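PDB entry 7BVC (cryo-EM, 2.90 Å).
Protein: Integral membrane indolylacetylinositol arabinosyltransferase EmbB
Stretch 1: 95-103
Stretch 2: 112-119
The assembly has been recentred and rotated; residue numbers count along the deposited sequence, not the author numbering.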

ATOM      1  N   GLY B  95       9.253 -49.156  19.261  1.00 88.61           N
ATOM      2  CA  GLY B  95       9.014 -48.117  20.237  1.00 88.61           C
ATOM      3  C   GLY B  95       7.980 -47.100  19.777  1.00 88.61           C
ATOM      4  O   GLY B  95       7.150 -47.349  18.901  1.00 88.61           O
ATOM      5  N   GLY B  96       8.051 -45.925  20.394  1.00 75.31           N
ATOM      6  CA  GLY B  96       7.130 -44.850  20.086  1.00 75.31           C
ATOM      7  C   GLY B  96       7.321 -43.644  20.980  1.00 75.31           C
ATOM      8  O   GLY B  96       8.450 -43.207  21.212  1.00 75.31           O
ATOM      9  N   LEU B  97       6.220 -43.099  21.491  1.00 63.61           N
ATOM     10  CA  LEU B  97       6.245 -41.919  22.347  1.00 63.61           C
ATOM     11  C   LEU B  97       6.139 -42.358  23.800  1.00 63.61           C
ATOM     12  O   LEU B  97       5.099 -42.870  24.226  1.00 63.61           O
ATOM     13  CB  LEU B  97       5.104 -40.969  21.994  1.00 63.61           C
ATOM     14  CG  LEU B  97       5.397 -39.736  21.145  1.00 63.61           C
ATOM     15  CD1 LEU B  97       4.159 -38.865  21.075  1.00 63.61           C
ATOM     16  CD2 LEU B  97       6.562 -38.958  21.715  1.00 63.61           C
ATOM     17  N   VAL B  98       7.213 -42.157  24.566  1.00 61.64           N
ATOM     18  CA  VAL B  98       7.123 -42.346  26.009  1.00 61.64           C
ATOM     19  C   VAL B  98       6.143 -41.343  26.601  1.00 61.64           C
ATOM     20  O   VAL B  98       5.237 -41.707  27.360  1.00 61.64           O
ATOM     21  CB  VAL B  98       8.513 -42.229  26.658  1.00 61.64           C
ATOM     22  CG1 VAL B  98       8.405 -42.429  28.157  1.00 61.64           C
ATOM     23  CG2 VAL B  98       9.466 -43.239  26.051  1.00 61.64           C
ATOM     24  N   PHE B  99       6.310 -40.070  26.258  1.00 57.05           N
ATOM     25  CA  PHE B  99       5.311 -39.048  26.528  1.00 57.05           C
ATOM     26  C   PHE B  99       5.579 -37.879  25.592  1.00 57.05           C
ATOM     27  O   PHE B  99       6.606 -37.823  24.915  1.00 57.05           O
ATOM     28  CB  PHE B  99       5.319 -38.615  28.001  1.00 57.05           C
ATOM     29  CG  PHE B  99       6.416 -37.651  28.355  1.00 57.05           C
ATOM     30  CD1 PHE B  99       7.639 -38.113  28.811  1.00 57.05           C
ATOM     31  CD2 PHE B  99       6.214 -36.283  28.274  1.00 57.05           C
ATOM     32  CE1 PHE B  99       8.643 -37.232  29.148  1.00 57.05           C
ATOM     33  CE2 PHE B  99       7.216 -35.398  28.607  1.00 57.05           C
ATOM     34  CZ  PHE B  99       8.431 -35.872  29.047  1.00 57.05           C
ATOM     35  N   GLY B 100       4.633 -36.952  25.556  1.00 51.53           N
ATOM     36  CA  GLY B 100       4.780 -35.769  24.729  1.00 51.53           C
ATOM     37  C   GLY B 100       3.745 -34.742  25.123  1.00 51.53           C
ATOM     38  O   GLY B 100       2.825 -35.022  25.893  1.00 51.53           O
ATOM     39  N   THR B 101       3.910 -33.540  24.578  1.00 50.07           N
ATOM     40  CA  THR B 101       2.978 -32.447  24.816  1.00 50.07           C
ATOM     41  C   THR B 101       2.210 -32.082  23.550  1.00 50.07           C
ATOM     42  O   THR B 101       1.725 -30.958  23.408  1.00 50.07           O
ATOM     43  CB  THR B 101       3.710 -31.228  25.374  1.00 50.07           C
ATOM     44  OG1 THR B 101       4.371 -30.534  24.310  1.00 50.07           O
ATOM     45  CG2 THR B 101       4.743 -31.661  26.400  1.00 50.07           C
ATOM     46  N   ALA B 102       2.097 -33.036  22.626  1.00 56.88           N
ATOM     47  CA  ALA B 102       1.342 -32.930  21.387  1.00 56.88           C
ATOM     48  C   ALA B 102       1.316 -34.305  20.731  1.00 56.88           C
ATOM     49  O   ALA B 102       2.256 -35.089  20.913  1.00 56.88           O
ATOM     50  CB  ALA B 102       1.955 -31.895  20.444  1.00 56.88           C
ATOM     51  N   PRO B 103       0.271 -34.642  19.975  1.00 61.83           N
ATOM     52  CA  PRO B 103       0.247 -35.951  19.312  1.00 61.83           C
ATOM     53  C   PRO B 103       1.348 -36.045  18.269  1.00 61.83           C
ATOM     54  O   PRO B 103       1.599 -35.100  17.520  1.00 61.83           O
ATOM     55  CB  PRO B 103      -1.144 -36.002  18.669  1.00 61.83           C
ATOM     56  CG  PRO B 103      -1.925 -34.899  19.311  1.00 61.83           C
ATOM     57  CD  PRO B 103      -0.931 -33.851  19.670  1.00 61.83           C
ATOM     58  N   ASN B 112       6.865 -27.559  17.396  1.00 56.08           N
ATOM     59  CA  ASN B 112       6.284 -26.742  18.452  1.00 56.08           C
ATOM     60  C   ASN B 112       6.348 -27.364  19.837  1.00 56.08           C
ATOM     61  O   ASN B 112       6.390 -26.626  20.822  1.00 56.08           O
ATOM     62  CB  ASN B 112       4.820 -26.422  18.130  1.00 56.08           C
ATOM     63  CG  ASN B 112       4.678 -25.384  17.041  1.00 56.08           C
ATOM     64  OD1 ASN B 112       4.882 -24.193  17.273  1.00 56.08           O
ATOM     65  ND2 ASN B 112       4.326 -25.828  15.843  1.00 56.08           N
ATOM     66  N   ALA B 113       6.362 -28.685  19.948  1.00 53.02           N
ATOM     67  CA  ALA B 113       6.239 -29.348  21.235  1.00 53.02           C
ATOM     68  C   ALA B 113       7.508 -30.127  21.576  1.00 53.02           C
ATOM     69  O   ALA B 113       8.506 -30.087  20.850  1.00 53.02           O
ATOM     70  CB  ALA B 113       5.010 -30.253  21.232  1.00 53.02           C
ATOM     71  N   MET B 114       7.461 -30.842  22.697  1.00 55.69           N
ATOM     72  CA  MET B 114       8.564 -31.664  23.172  1.00 55.69           C
ATOM     73  C   MET B 114       8.185 -33.134  23.066  1.00 55.69           C
ATOM     74  O   MET B 114       7.127 -33.542  23.557  1.00 55.69           O
ATOM     75  CB  MET B 114       8.923 -31.321  24.618  1.00 55.69           C
ATOM     76  CG  MET B 114       9.710 -32.407  25.330  1.00 55.69           C
ATOM     77  SD  MET B 114       9.515 -32.370  27.121  1.00 55.69           S
ATOM     78  CE  MET B 114      10.680 -31.085  27.562  1.00 55.69           C
ATOM     79  N   LEU B 115       9.047 -33.923  22.432  1.00 59.17           N
ATOM     80  CA  LEU B 115       8.816 -35.345  22.227  1.00 59.17           C
ATOM     81  C   LEU B 115       9.967 -36.147  22.816  1.00 59.17           C
ATOM     82  O   LEU B 115      11.127 -35.730  22.748  1.00 59.17           O
ATOM     83  CB  LEU B 115       8.661 -35.669  20.740  1.00 59.17           C
ATOM     84  CG  LEU B 115       7.596 -34.874  19.983  1.00 59.17           C
ATOM     85  CD1 LEU B 115       7.819 -34.980  18.487  1.00 59.17           C
ATOM     86  CD2 LEU B 115       6.205 -35.352  20.353  1.00 59.17           C
ATOM     87  N   VAL B 116       9.639 -37.293  23.398  1.00 61.45           N
ATOM     88  CA  VAL B 116      10.627 -38.224  23.939  1.00 61.45           C
ATOM     89  C   VAL B 116      10.424 -39.541  23.199  1.00 61.45           C
ATOM     90  O   VAL B 116       9.601 -40.376  23.584  1.00 61.45           O
ATOM     91  CB  VAL B 116      10.500 -38.401  25.453  1.00 61.45           C
ATOM     92  CG1 VAL B 116      11.602 -39.308  25.972  1.00 61.45           C
ATOM     93  CG2 VAL B 116      10.552 -37.054  26.144  1.00 61.45           C
ATOM     94  N   ASN B 117      11.187 -39.739  22.131  1.00 69.53           N
ATOM     95  CA  ASN B 117      10.993 -40.873  21.241  1.00 69.53           C
ATOM     96  C   ASN B 117      11.958 -42.008  21.563  1.00 69.53           C
ATOM     97  O   ASN B 117      13.063 -41.800  22.072  1.00 69.53           O
ATOM     98  CB  ASN B 117      11.172 -40.446  19.785  1.00 69.53           C
ATOM     99  CG  ASN B 117      10.172 -39.396  19.361  1.00 69.53           C
ATOM    100  OD1 ASN B 117      10.458 -38.201  19.400  1.00 69.53           O
ATOM    101  ND2 ASN B 117       8.993 -39.837  18.947  1.00 69.53           N
ATOM    102  N   VAL B 118      11.525 -43.225  21.237  1.00 77.50           N
ATOM    103  CA  VAL B 118      12.318 -44.438  21.408  1.00 77.50           C
ATOM    104  C   VAL B 118      12.203 -45.235  20.114  1.00 77.50           C
ATOM    105  O   VAL B 118      11.163 -45.846  19.849  1.00 77.50           O
ATOM    106  CB  VAL B 118      11.856 -45.274  22.608  1.00 77.50           C
ATOM    107  CG1 VAL B 118      12.526 -46.638  22.593  1.00 77.50           C
ATOM    108  CG2 VAL B 118      12.155 -44.546  23.906  1.00 77.50           C
ATOM    109  N   THR B 119      13.257 -45.214  19.304  1.00 84.92           N
ATOM    110  CA  THR B 119      13.295 -45.963  18.056  1.00 84.92           C
ATOM    111  C   THR B 119      13.923 -47.333  18.333  1.00 84.92           C
ATOM    112  O   THR B 119      14.038 -47.755  19.486  1.00 84.92           O
ATOM    113  CB  THR B 119      14.049 -45.160  16.998  1.00 84.92           C
ATOM    114  OG1 THR B 119      13.726 -43.772  17.148  1.00 84.92           O
ATOM    115  CG2 THR B 119      13.637 -45.582  15.592  1.00 84.92           C
TER

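The two stretches run antiparallel, and the backbone does most of the bonding. Register is set by Leu 97 facing Asn 117, CA to CA 5.0 Å, and by Gly 100 facing Leu 115, CA to CA 4.8 Å, both non-hydrogen-bonded pairs. The two shortest bonds lie up to and at the corner at Val 98: Val 118 N donates to Gly 96 O at 3.1 Å, and Val 98 N donates to Val 116 O, also at 3.1 Å. Beyond it the ladder loosens. Val 116 N to Phe 99 O and Thr 101 N to Met 114 O are weak bonds, each 3.4 Å long. Thr 101 OG1 accepts a weak but nearly straight bond from Met 114 N at 3.5 Å, adding a side-chain acceptor to the backbone pairing.

Gly 95 has positive phi, and a CB there would clash, 1.9 Å from Val 118 O; instead its CA makes a CA-H...O contact with that oxygen at 3.2 Å. Gly 100 CA likewise approaches Met 114 O at 3.4 Å, and a CB on Gly 100 would sit tightly, 3.4 Å from Leu 115 CD2.

Some of the apolar side chains meet on the two faces of the sheet, buried hydrocarbon packing at van der Waals distance away from water. On one, Leu 97 CD2 meets Leu 115 CD2 at 3.9 Å and lies 3.8 Å from Asn 117 ND2. On the other, Phe 99 CE1 touches Val 116 CG2 at 3.6 Å. Met 114 SD approaches the same ring obliquely, 4.1 Å from Phe 99 CE2, a sulfur-aromatic contact that sets a flexible thioether beside a rigid ring. At the corner, Val 98, whose CB points toward the partner, packs its CG2 against Val 118 CG2 at 3.7 Å. Ala 102 CB and Ala 113 CB meet at 3.6 Å, just where the chain has left a helix. The rule: backbone bonds hold the register, and apolar side chains fill the space around it.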